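Local coordinates for beta-1,3-xylanase (Alcaligenes sp., PDB 2COV), which binds beta-1,3-xylan through a family 31 carbohydrate-binding module, probably helping to keep the attached enzyme close to its polysaccharide substrate, at residues Phe13-Asn16 / Glu22-Val25; His27-Trp32 / Gly48-Gly53; Asn42-Pro47 / Lys57-Val62. All blocks are in the same frame, centred on the assembly; numbering follows the deposited sequence.

Contact 1: residues Phe13-Asn16 / Glu22-Val25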
loop_
_atom_site.group_PDB
_atom_site.type_symbol
_atom_site.label_atom_id
_atom_site.label_comp_id
_atom_site.label_asym_id
_atom_site.label_seq_id
_atom_site.Cartn_x
_atom_site.Cartn_y
_atom_site.Cartn_z
ATOM N N PHE A 13 20.776 -7.018 3.776
ATOM C CA PHE A 13 20.044 -6.194 2.831
ATOM C C PHE A 13 20.972 -5.067 2.438
ATOM O O PHE A 13 21.297 -4.223 3.279
ATOM C CB PHE A 13 18.792 -5.658 3.535
ATOM C CG PHE A 13 17.803 -4.964 2.640
ATOM C CD1 PHE A 13 16.775 -4.227 3.217
ATOM C CD2 PHE A 13 17.873 -4.979 1.248
ATOM C CE1 PHE A 13 15.843 -3.571 2.486
ATOM C CE2 PHE A 13 16.921 -4.342 0.487
ATOM C CZ PHE A 13 15.919 -3.637 1.113
ATOM N N ASN A 14 21.496 -5.074 1.222
ATOM C CA ASN A 14 22.581 -4.152 0.922
ATOM C C ASN A 14 22.707 -3.959 -0.595
ATOM O O ASN A 14 21.837 -4.313 -1.373
ATOM C CB ASN A 14 23.843 -4.735 1.579
ATOM C CG ASN A 14 24.765 -3.757 2.187
ATOM O OD1 ASN A 14 25.405 -4.156 3.233
ATOM N ND2 ASN A 14 24.866 -2.610 1.686
ATOM N N PHE A 15 23.792 -3.296 -0.973
ATOM C CA PHE A 15 24.091 -3.040 -2.387
ATOM C C PHE A 15 25.555 -3.142 -2.678
ATOM O O PHE A 15 26.401 -2.999 -1.801
ATOM C CB PHE A 15 23.565 -1.692 -2.844
ATOM C CG PHE A 15 24.333 -0.550 -2.270
ATOM C CD1 PHE A 15 24.034 -0.028 -1.045
ATOM C CD2 PHE A 15 25.426 0.003 -2.971
ATOM C CE1 PHE A 15 24.779 1.028 -0.498
ATOM C CE2 PHE A 15 26.174 1.035 -2.411
ATOM C CZ PHE A 15 25.833 1.604 -1.214
ATOM N N ASN A 16 25.851 -3.436 -3.960
ATOM C CA ASN A 16 27.156 -3.352 -4.525
ATOM C C ASN A 16 27.240 -2.292 -5.592
ATOM O O ASN A 16 26.337 -2.134 -6.427
ATOM C CB ASN A 16 27.525 -4.668 -5.243
ATOM C CG ASN A 16 27.593 -5.854 -4.317
ATOM O OD1 ASN A 16 28.279 -5.809 -3.289
ATOM N ND2 ASN A 16 26.921 -6.945 -4.694
ATOM N N GLU A 22 25.692 2.052 -12.357
ATOM C CA GLU A 22 24.912 0.844 -12.039
ATOM C C GLU A 22 25.162 0.386 -10.589
ATOM O O GLU A 22 26.296 0.246 -10.126
ATOM C CB GLU A 22 25.247 -0.323 -12.989
ATOM C CG GLU A 22 24.526 -0.241 -14.393
ATOM C CD GLU A 22 24.532 -1.551 -15.151
ATOM O OE1 GLU A 22 23.669 -1.610 -16.088
ATOM O OE2 GLU A 22 25.382 -2.453 -14.801
ATOM N N ILE A 23 24.057 0.098 -9.914
ATOM C CA ILE A 23 24.019 -0.415 -8.540
ATOM C C ILE A 23 23.354 -1.787 -8.579
ATOM O O ILE A 23 22.398 -1.953 -9.297
ATOM C CB ILE A 23 23.235 0.557 -7.615
ATOM C CG1 ILE A 23 23.352 0.136 -6.150
ATOM C CG2 ILE A 23 21.784 0.680 -8.036
ATOM C CD1 ILE A 23 22.654 1.099 -5.229
ATOM N N GLU A 24 23.905 -2.755 -7.830
ATOM C CA GLU A 24 23.224 -4.037 -7.649
ATOM C C GLU A 24 22.657 -3.989 -6.235
ATOM O O GLU A 24 23.384 -3.851 -5.274
ATOM C CB GLU A 24 24.228 -5.175 -7.785
ATOM C CG GLU A 24 23.561 -6.548 -7.510
ATOM C CD GLU A 24 24.485 -7.713 -7.642
ATOM O OE1 GLU A 24 25.446 -7.773 -6.886
ATOM O OE2 GLU A 24 24.219 -8.594 -8.427
ATOM N N VAL A 25 21.383 -4.224 -6.141
ATOM C CA VAL A 25 20.661 -4.298 -4.859
ATOM C C VAL A 25 20.465 -5.751 -4.554
ATOM O O VAL A 25 20.149 -6.548 -5.438
ATOM C CB VAL A 25 19.323 -3.559 -4.937
ATOM C CG1 VAL A 25 18.550 -3.680 -3.650
ATOM C CG2 VAL A 25 19.534 -2.076 -5.341
#

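Contact 2: residues His27-Trp32 / Gly48-Gly53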
loop_
_atom_site.group_PDB
_atom_site.type_symbol
_atom_site.label_atom_id
_atom_site.label_comp_id
_atom_site.label_asym_id
_atom_site.label_seq_id
_atom_site.Cartn_x
_atom_site.Cartn_y
_atom_site.Cartn_z
ATOM N N HIS A 27 19.462 -8.948 -1.340
ATOM C CA HIS A 27 19.147 -9.437 -0.033
ATOM C C HIS A 27 19.640 -10.895 0.069
ATOM O O HIS A 27 19.225 -11.753 -0.699
ATOM C CB HIS A 27 17.667 -9.398 0.326
ATOM C CG HIS A 27 17.413 -9.380 1.810
ATOM N ND1 HIS A 27 17.877 -10.371 2.657
ATOM C CD2 HIS A 27 16.887 -8.412 2.613
ATOM C CE1 HIS A 27 17.583 -10.027 3.915
ATOM N NE2 HIS A 27 16.971 -8.839 3.923
ATOM N N VAL A 28 20.510 -11.165 1.026
ATOM C CA VAL A 28 20.948 -12.515 1.326
ATOM C C VAL A 28 19.731 -13.389 1.670
ATOM O O VAL A 28 18.785 -12.968 2.315
ATOM C CB VAL A 28 21.967 -12.501 2.494
ATOM C CG1 VAL A 28 22.364 -13.913 2.936
ATOM C CG2 VAL A 28 23.204 -11.764 2.032
ATOM N N ASP A 29 19.757 -14.640 1.205
ATOM C CA ASP A 29 18.652 -15.598 1.502
ATOM C C ASP A 29 18.520 -15.828 2.994
ATOM O O ASP A 29 19.477 -16.279 3.622
ATOM C CB ASP A 29 18.993 -16.902 0.776
ATOM C CG ASP A 29 17.907 -17.912 0.867
ATOM O OD1 ASP A 29 16.784 -17.555 1.280
ATOM O OD2 ASP A 29 18.195 -19.049 0.453
ATOM N N LYS A 30 17.345 -15.617 3.557
ATOM C CA LYS A 30 17.036 -15.886 4.985
ATOM C C LYS A 30 16.019 -17.005 5.132
ATOM O O LYS A 30 15.477 -17.232 6.218
ATOM C CB LYS A 30 16.485 -14.639 5.651
ATOM C CG LYS A 30 17.406 -13.430 5.615
ATOM C CD LYS A 30 18.791 -13.744 6.006
ATOM C CE LYS A 30 18.901 -14.223 7.398
ATOM N NZ LYS A 30 20.300 -14.050 7.931
ATOM N N GLY A 31 15.745 -17.726 4.051
ATOM C CA GLY A 31 15.005 -18.985 4.194
ATOM C C GLY A 31 13.581 -18.986 3.766
ATOM O O GLY A 31 12.899 -19.997 3.865
ATOM N N TRP A 32 13.088 -17.881 3.244
ATOM C CA TRP A 32 11.691 -17.758 2.797
ATOM C C TRP A 32 11.355 -18.786 1.740
ATOM O O TRP A 32 12.233 -19.149 0.953
ATOM C CB TRP A 32 11.432 -16.408 2.224
ATOM C CG TRP A 32 11.947 -15.240 3.015
ATOM C CD1 TRP A 32 11.339 -14.615 4.039
ATOM C CD2 TRP A 32 13.120 -14.514 2.734
ATOM N NE1 TRP A 32 12.114 -13.588 4.448
ATOM C CE2 TRP A 32 13.199 -13.487 3.658
ATOM C CE3 TRP A 32 14.133 -14.630 1.781
ATOM C CZ2 TRP A 32 14.236 -12.571 3.651
ATOM C CZ3 TRP A 32 15.123 -13.712 1.755
ATOM C CH2 TRP A 32 15.192 -12.729 2.691
ATOM N N GLY A 48 13.916 -10.536 -8.710
ATOM C CA GLY A 48 15.293 -10.764 -8.396
ATOM C C GLY A 48 15.764 -12.094 -8.956
ATOM O O GLY A 48 15.040 -13.037 -8.969
ATOM N N ASN A 49 17.034 -12.148 -9.284
ATOM C CA ASN A 49 17.682 -13.393 -9.599
ATOM C C ASN A 49 18.409 -13.914 -8.363
ATOM O O ASN A 49 19.074 -13.196 -7.683
ATOM C CB ASN A 49 18.747 -13.144 -10.660
ATOM C CG ASN A 49 18.133 -12.776 -12.016
ATOM O OD1 ASN A 49 17.140 -13.349 -12.425
ATOM N ND2 ASN A 49 18.772 -11.885 -12.716
ATOM N N LYS A 50 18.239 -15.174 -8.021
ATOM C CA LYS A 50 18.899 -15.782 -6.900
ATOM C C LYS A 50 20.198 -16.390 -7.382
ATOM O O LYS A 50 20.204 -17.305 -8.213
ATOM C CB LYS A 50 17.985 -16.801 -6.227
ATOM C CG LYS A 50 18.462 -17.158 -4.878
ATOM C CD LYS A 50 17.730 -18.328 -4.269
ATOM C CE LYS A 50 18.158 -18.451 -2.815
ATOM N NZ LYS A 50 17.588 -19.722 -2.241
ATOM N N SER A 51 21.321 -15.898 -6.843
ATOM C CA SER A 51 22.647 -16.415 -7.186
ATOM C C SER A 51 23.578 -16.261 -6.081
ATOM O O SER A 51 23.602 -15.207 -5.431
ATOM C CB SER A 51 23.168 -15.729 -8.474
ATOM O OG SER A 51 24.389 -16.251 -8.942
ATOM N N ASN A 52 24.359 -17.281 -5.804
ATOM C CA ASN A 52 25.357 -17.209 -4.755
ATOM C C ASN A 52 24.844 -16.743 -3.430
ATOM O O ASN A 52 25.494 -15.966 -2.721
ATOM C CB ASN A 52 26.556 -16.426 -5.286
ATOM C CG ASN A 52 27.375 -17.318 -6.229
ATOM O OD1 ASN A 52 27.911 -18.314 -5.797
ATOM N ND2 ASN A 52 27.459 -16.945 -7.524
ATOM N N GLY A 53 23.645 -17.224 -3.097
ATOM C CA GLY A 53 23.146 -17.015 -1.767
ATOM C C GLY A 53 22.329 -15.742 -1.535
ATOM O O GLY A 53 21.918 -15.541 -0.403
#

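Contact 3: residues Asn42-Pro47 / Lys57-Val62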
loop_
_atom_site.group_PDB
_atom_site.type_symbol
_atom_site.label_atom_id
_atom_site.label_comp_id
_atom_site.label_asym_id
_atom_site.label_seq_id
_atom_site.Cartn_x
_atom_site.Cartn_y
_atom_site.Cartn_z
ATOM N N ASN A 42 14.030 2.855 -5.499
ATOM C CA ASN A 42 13.052 3.906 -5.582
ATOM C C ASN A 42 11.709 3.444 -6.131
ATOM O O ASN A 42 11.003 4.158 -6.899
ATOM C CB ASN A 42 13.544 5.136 -6.390
ATOM C CG ASN A 42 14.567 5.964 -5.682
ATOM O OD1 ASN A 42 14.873 5.739 -4.488
ATOM N ND2 ASN A 42 15.143 6.919 -6.378
ATOM N N ASP A 43 11.279 2.261 -5.686
ATOM C CA ASP A 43 9.985 1.696 -6.042
ATOM C C ASP A 43 9.833 1.287 -7.513
ATOM O O ASP A 43 8.736 1.027 -7.990
ATOM C CB ASP A 43 8.766 2.600 -5.629
ATOM C CG ASP A 43 8.930 3.199 -4.272
ATOM O OD1 ASP A 43 9.071 4.467 -4.134
ATOM O OD2 ASP A 43 8.974 2.400 -3.308
ATOM N N TYR A 44 10.956 1.218 -8.235
ATOM C CA TYR A 44 11.031 0.581 -9.566
ATOM C C TYR A 44 11.493 -0.851 -9.290
ATOM O O TYR A 44 12.589 -1.021 -8.782
ATOM C CB TYR A 44 12.015 1.335 -10.442
ATOM C CG TYR A 44 12.209 0.687 -11.775
ATOM C CD1 TYR A 44 11.378 0.982 -12.820
ATOM C CD2 TYR A 44 13.240 -0.200 -11.984
ATOM C CE1 TYR A 44 11.578 0.369 -14.049
ATOM C CE2 TYR A 44 13.405 -0.798 -13.246
ATOM C CZ TYR A 44 12.556 -0.537 -14.238
ATOM O OH TYR A 44 12.736 -1.119 -15.488
ATOM N N CYS A 45 10.592 -1.786 -9.531
ATOM C CA CYS A 45 10.785 -3.180 -9.066
ATOM C C CYS A 45 10.982 -4.140 -10.197
ATOM O O CYS A 45 10.287 -4.075 -11.201
ATOM C CB CYS A 45 9.559 -3.623 -8.281
ATOM S SG CYS A 45 9.289 -2.647 -6.716
ATOM N N LEU A 46 11.910 -5.087 -9.972
ATOM C CA LEU A 46 12.211 -6.189 -10.899
ATOM C C LEU A 46 12.290 -7.453 -10.173
ATOM O O LEU A 46 12.718 -7.502 -9.065
ATOM C CB LEU A 46 13.553 -5.923 -11.594
ATOM C CG LEU A 46 13.727 -4.660 -12.370
ATOM C CD1 LEU A 46 15.200 -4.354 -12.755
ATOM C CD2 LEU A 46 12.889 -4.846 -13.640
ATOM N N PRO A 47 11.924 -8.552 -10.838
ATOM C CA PRO A 47 12.108 -9.866 -10.178
ATOM C C PRO A 47 13.539 -10.111 -9.916
ATOM O O PRO A 47 14.392 -9.898 -10.809
ATOM C CB PRO A 47 11.552 -10.856 -11.210
ATOM C CG PRO A 47 10.823 -10.160 -12.115
ATOM C CD PRO A 47 11.298 -8.690 -12.156
ATOM N N LYS A 57 19.472 -7.769 -8.190
ATOM C CA LYS A 57 19.177 -7.171 -9.458
ATOM C C LYS A 57 19.939 -5.855 -9.576
ATOM O O LYS A 57 20.214 -5.219 -8.572
ATOM C CB LYS A 57 17.670 -6.928 -9.658
ATOM C CG LYS A 57 17.195 -6.943 -11.151
ATOM C CD LYS A 57 17.274 -8.324 -11.729
ATOM C CE LYS A 57 16.855 -8.294 -13.209
ATOM N NZ LYS A 57 17.245 -9.427 -13.985
ATOM N N THR A 58 20.279 -5.469 -10.806
ATOM C CA THR A 58 20.988 -4.227 -11.082
ATOM C C THR A 58 20.083 -3.174 -11.710
ATOM O O THR A 58 19.129 -3.469 -12.456
ATOM C CB THR A 58 22.214 -4.526 -11.981
ATOM O OG1 THR A 58 23.069 -5.499 -11.306
ATOM C CG2 THR A 58 22.962 -3.308 -12.347
ATOM N N PHE A 59 20.408 -1.906 -11.414
ATOM C CA PHE A 59 19.631 -0.738 -11.800
ATOM C C PHE A 59 20.570 0.388 -12.178
ATOM O O PHE A 59 21.707 0.429 -11.745
ATOM C CB PHE A 59 18.844 -0.234 -10.564
ATOM C CG PHE A 59 17.895 -1.251 -9.983
ATOM C CD1 PHE A 59 18.336 -2.160 -9.071
ATOM C CD2 PHE A 59 16.596 -1.284 -10.359
ATOM C CE1 PHE A 59 17.470 -3.117 -8.562
ATOM C CE2 PHE A 59 15.716 -2.191 -9.822
ATOM C CZ PHE A 59 16.172 -3.117 -8.929
ATOM N N ASN A 60 20.054 1.324 -12.958
ATOM C CA ASN A 60 20.758 2.584 -13.189
ATOM C C ASN A 60 20.809 3.368 -11.883
ATOM O O ASN A 60 19.806 3.391 -11.153
ATOM C CB ASN A 60 20.029 3.428 -14.227
ATOM C CG ASN A 60 19.905 2.754 -15.570
ATOM O OD1 ASN A 60 20.848 2.147 -16.095
ATOM N ND2 ASN A 60 18.722 2.877 -16.133
ATOM N N ALA A 61 21.890 4.046 -11.610
ATOM C CA ALA A 61 22.005 4.907 -10.430
ATOM C C ALA A 61 23.078 5.950 -10.647
ATOM O O ALA A 61 23.875 5.878 -11.588
ATOM C CB ALA A 61 22.314 4.090 -9.181
ATOM N N VAL A 62 23.158 6.895 -9.723
ATOM C CA VAL A 62 24.142 7.993 -9.793
ATOM C C VAL A 62 24.869 8.038 -8.463
ATOM O O VAL A 62 24.243 8.131 -7.421
ATOM C CB VAL A 62 23.450 9.318 -10.057
ATOM C CG1 VAL A 62 24.442 10.489 -9.975
ATOM C CG2 VAL A 62 22.782 9.269 -11.379
HETATM O O HOH W 1 15.266 -11.320 -12.953
#

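Contact 1: residues Phe13-Asn16 / Glu22-Val25
The phenyl ring of Phe15 meets Ile23 obliquely: Ile23 CD1 lies 3.7 Å from Phe15 CD2, neither squarely over the ring nor in its plane. Ile23 CG1 stands anti to the backbone N (chi1 -172°), and this carries the methyl beyond it across to the ring. Phe13 CE2 and Val25 CG1 make a looser oblique approach at 4.5 Å, while the Phe13 ring also meets His27. The remaining flat groups are the Asn16 amide and the Glu24 carboxylate, with planes 52° apart. Asn16 ND2 donates to Glu24 OE1 at 2.8 Å; the oxygen lies in the plane of the amide and is met nearly along its C-O bond. The two side chains run side by side in the same direction, and the extended Glu24 chain brings its carboxylate level with the amide. Asparagine suits this place because it can donate and accept together: ND2 also reaches Asn96 O, and OD1 takes the backbone N-H of Cys95. Replacing Asn16 with an alanine is likely to deprive Glu24 of its amide donor and to leave Asn96 O and the Cys95 N-H without their mates. Beneath the side chains, Asn16 and Glu24 form a hydrogen-bonded antiparallel pair, with Asn16 N to Glu24 O at 2.8 Å and Glu24 N to Asn16 O at 2.9 Å; the second is nearly straight (172°). Phe15 and Val25 form the adjoining non-hydrogen-bonded pair, with CA atoms 4.4 Å apart. Their apolar side chains lie on the opposite face from Asn16 and Glu24, toward Ile88 and Val39 respectively. Apolar side chains on one face and polar ones on the other, Asn16 itself buried, suit an antiparallel beta hairpin turning one face to a beta-sandwich core, consistent with the immunoglobulin-like folds of the E-set clan.

Contact 2: residues His27-Trp32 / Gly48-Gly53
Asp29 meets the other segment twice, through its backbone N and through its carboxylate. The backbone bond runs from Asp29 N to Gly53 O, 2.8 Å long and almost perfectly straight at 178°. Van der Waals contact is slight: the Val28 CG1 methyl rests 3.7 Å from that same Gly53 O. The charged interaction is a salt bridge in which Lys50 NZ lies 2.8 Å from Asp29 OD2, approaching from above the carboxylate plane. An extended lysine suits the task, since its ammonium group must travel from strand 49-51 to the loop; every torsion of the chain is close to 180°, and Lys50 also touches Phe55 on the way. The other carboxylate oxygen works locally. Gly31 N donates to Asp29 OD1 at 3.0 Å, forming an Asx turn, so the two oxygens of one aspartate share the turn and the salt bridge. His27 ND1 adds a bond to Val28 O at 2.8 Å, with the acceptor close to the imidazole plane, and Trp32 CZ2 lies over one face of that imidazole, displaced toward its rim. Glycine suits Gly31 and Gly53, where the positive phi angles would press a CB against the preceding carbonyl. Asn52 and Gly53 have the backbone angles of a type I' turn, the classic two-residue connection of a beta hairpin, here bound to an Asx turn at the end of the neighbouring strand.

Contact 3: residues Asn42-Pro47 / Lys57-Val62
A beta hairpin whose arms have parted brings Tyr44, Leu46 and Pro47 of strand 44-51 against Lys57 and Phe59 of strand 54-60. The short strand axes are still 8.2 Å apart at their closest, and no direct hydrogen bond joins them; side chains fill the interval. Two aromatic rings meet rim to rim, each with the other's nearest carbon in its own plane: Tyr44 CD2 lies 3.8 Å from Phe59 CE2, so this is an edge contact rather than a stack. With its CG turned opposite the backbone N (chi1 176°), Tyr44 sends its ring across to Phe59. Leu46 and Phe59 reach toward each other from opposite directions, the Leu46 CD1 methyl 3.7 Å from Phe59 CE2. The same methyl sits 3.6 Å from Lys57 CG, where the two side chains cross at about a right angle. A branched leucine suits this place because one methyl can fill the angle between an aromatic ring and the aliphatic part of a lysine. Lys57 bends at chi2 (69°), and its CD passes 3.4 Å from Pro47 O. Its charged end then joins the same carbonyl through a water, which accepts from Lys57 NZ at 2.9 Å and donates to Pro47 O at 2.7 Å. Beyond the pair, Leu46 makes backbone bonds with Val39 and Phe59 with Ile23, while the Cys40-Cys45 disulfide secures strand 44-51 to strand 37-41. Hairpin arms that part, each bonding to a further strand while side chains pack between them, are consistent with the edge of a beta sandwich, where one strand passes to each sheet.

In the fold
The three contacts lie on neighbouring strands of one antiparallel framework. Contacts 1 and 3 have centres about 9 Å apart and join directly, with Val25 N 2.9 Å from Lys57 O and Ile23 O 2.9 Å from Phe59 N, both probable hydrogen bonds between strands 22-28 and 54-60. Contact 2 takes up strand 22-28 where contact 1 leaves it; their centres are about 13 Å apart, and Phe13 CB packs 3.5 Å from His27 CD2. Contacts 2 and 3 share strand 44-51, yet their centres are about 16 Å apart on opposite sides of the chain's centre. No bound sugar marks the xylan site, so none of the three can be assigned to it.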